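Local coordinates for zona occludens toxin N-terminal domain-containing protein (Neisseria meningitidis MC58, PDB 2R2A), which is uncharacterised but, as a zonular occludens toxin N-terminal domain of the P-loop NTPase clan, probably binds a nucleotide, at residues A[65-70]-A[78-83]. Numbering follows the deposited sequence.
Sequences PKSTDE and YEWIKK
S67 and W80 meet across a single small patch, a case in which two polar side chains lie close without bonding to each other, apparently because both turn to the same partners. The hydroxyl of S67 reaches the pyrrole part of the indole at an oblique angle, with OG 3.3 Å from NE1 of W80. The same oxygen lies equally near the adjoining ring carbon, at 3.3 Å from CD1 of W80, while CB of S67 stands farther back, 4.1 Å from that CD1. Despite the short distance, the angle at the indole N-H is too poor for a hydrogen bond to the serine oxygen. W80 gives it instead to the backbone carbonyl of S73, with a weak bond to the carboxylate of D76. S67 turns to the same two residues: its OG is hydrogen-bonded to OD1 of D76 and to the backbone N of S73. With OG anti to its own carbonyl carbon (chi1 -62°), the serine directs its hydroxyl into this group.

Apolar neighbours complete the surroundings: L72 of strand 72-73 is touched by both S67 and W80, and the ring of F44 meets the indole with the planes inclined at about 50°. Next to S67, T68 makes an ST turn, its OG1 accepting from the backbone N of E70 at 3.1 Å and also bonded to N of Q71. W80 also begins a type I turn that runs to K83, with N of K83 hydrogen-bonded to O of W80 (3.3 Å).

The contact thus ties the loop before edge strand 72-73 to the helix that follows that strand. Its chemistry implies cohesion by way of S73 and D76, the direct touch itself burying just 64 Å² with both sides summed.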
# COMPACT_ATOMS: atom_id res chain seq x y z
N PRO A 65 -15.65 -5.24 11.42
CA PRO A 65 -14.89 -4.25 12.19
C PRO A 65 -13.76 -4.86 13.01
O PRO A 65 -12.81 -4.15 13.38
CB PRO A 65 -15.94 -3.62 13.10
CG PRO A 65 -16.98 -4.72 13.30
CD PRO A 65 -16.90 -5.64 12.10
N LYS A 66 -13.90 -6.15 13.32
CA LYS A 66 -12.91 -6.94 14.07
C LYS A 66 -12.64 -8.23 13.31
O LYS A 66 -13.54 -8.73 12.62
CB LYS A 66 -13.43 -7.31 15.47
CG LYS A 66 -13.74 -6.14 16.40
CD LYS A 66 -14.18 -6.62 17.80
CE LYS A 66 -14.59 -5.42 18.68
NZ LYS A 66 -15.12 -5.80 20.02
N SER A 67 -11.44 -8.79 13.48
CA SER A 67 -11.12 -10.11 12.96
C SER A 67 -11.75 -11.24 13.81
O SER A 67 -12.20 -11.03 14.94
CB SER A 67 -9.59 -10.30 12.88
OG SER A 67 -9.03 -9.34 11.98
N THR A 68 -11.80 -12.43 13.22
CA THR A 68 -12.28 -13.64 13.88
C THR A 68 -11.18 -14.66 13.64
O THR A 68 -10.19 -14.35 12.94
CB THR A 68 -13.60 -14.11 13.22
OG1 THR A 68 -13.38 -14.39 11.83
CG2 THR A 68 -14.68 -13.02 13.32
N ASP A 69 -11.31 -15.88 14.19
CA ASP A 69 -10.35 -16.93 13.81
C ASP A 69 -10.48 -17.33 12.33
O ASP A 69 -9.61 -18.04 11.81
CB ASP A 69 -10.43 -18.18 14.72
CG ASP A 69 -10.22 -17.87 16.21
OD1 ASP A 69 -11.04 -17.11 16.76
OD2 ASP A 69 -9.29 -18.43 16.85
N GLU A 70 -11.56 -16.88 11.66
CA GLU A 70 -11.82 -17.18 10.23
C GLU A 70 -11.50 -16.06 9.20
O GLU A 70 -10.98 -16.35 8.12
CB GLU A 70 -13.26 -17.66 9.99
CG GLU A 70 -13.44 -18.24 8.57
CD GLU A 70 -14.78 -18.93 8.34
OE1 GLU A 70 -15.05 -19.97 8.99
OE2 GLU A 70 -15.55 -18.45 7.48
N TYR A 78 -3.42 -4.14 14.03
CA TYR A 78 -2.54 -3.96 15.15
C TYR A 78 -2.48 -5.22 16.05
O TYR A 78 -1.49 -5.44 16.73
CB TYR A 78 -2.93 -2.71 15.97
CG TYR A 78 -4.24 -2.82 16.71
CD1 TYR A 78 -5.46 -2.50 16.09
CD2 TYR A 78 -4.27 -3.22 18.05
CE1 TYR A 78 -6.67 -2.60 16.79
CE2 TYR A 78 -5.46 -3.32 18.74
CZ TYR A 78 -6.65 -3.01 18.12
OH TYR A 78 -7.82 -3.13 18.83
N GLU A 79 -3.55 -6.02 16.02
CA GLU A 79 -3.62 -7.25 16.82
C GLU A 79 -2.92 -8.40 16.09
O GLU A 79 -1.83 -8.83 16.49
CB GLU A 79 -5.06 -7.62 17.16
CG GLU A 79 -5.74 -6.73 18.21
CD GLU A 79 -7.06 -7.31 18.75
OE1 GLU A 79 -7.78 -6.61 19.49
OE2 GLU A 79 -7.38 -8.48 18.43
N TRP A 80 -3.54 -8.91 15.02
CA TRP A 80 -3.04 -10.07 14.30
C TRP A 80 -1.68 -9.92 13.59
O TRP A 80 -1.03 -10.93 13.33
CB TRP A 80 -4.07 -10.61 13.31
CG TRP A 80 -4.64 -9.62 12.32
CD1 TRP A 80 -5.79 -8.90 12.48
CD2 TRP A 80 -4.14 -9.29 11.01
NE1 TRP A 80 -6.02 -8.12 11.37
CE2 TRP A 80 -5.03 -8.34 10.45
CE3 TRP A 80 -3.02 -9.69 10.25
CZ2 TRP A 80 -4.85 -7.79 9.16
CZ3 TRP A 80 -2.83 -9.14 8.98
CH2 TRP A 80 -3.74 -8.19 8.45
N ILE A 81 -1.26 -8.70 13.25
CA ILE A 81 0.04 -8.49 12.59
C ILE A 81 1.24 -8.89 13.48
O ILE A 81 2.33 -9.19 12.95
CB ILE A 81 0.22 -7.05 11.99
CG1 ILE A 81 1.16 -7.07 10.79
CG2 ILE A 81 0.77 -6.08 13.01
CD1 ILE A 81 0.59 -7.70 9.50
N LYS A 82 1.04 -8.92 14.80
CA LYS A 82 2.11 -9.21 15.75
C LYS A 82 2.29 -10.70 16.01
O LYS A 82 3.25 -11.13 16.68
CB LYS A 82 1.92 -8.41 17.05
CG LYS A 82 1.43 -6.99 16.74
CD LYS A 82 1.93 -5.90 17.67
CE LYS A 82 1.73 -4.53 16.97
NZ LYS A 82 1.46 -3.40 17.91
N LYS A 83 1.39 -11.51 15.46
CA LYS A 83 1.49 -12.96 15.67
C LYS A 83 2.46 -13.66 14.73
O LYS A 83 2.45 -13.40 13.52
CB LYS A 83 0.11 -13.64 15.73
CG LYS A 83 -0.71 -13.74 14.47
CD LYS A 83 -2.12 -14.22 14.90
CE LYS A 83 -3.15 -14.10 13.79
NZ LYS A 83 -4.54 -13.94 14.35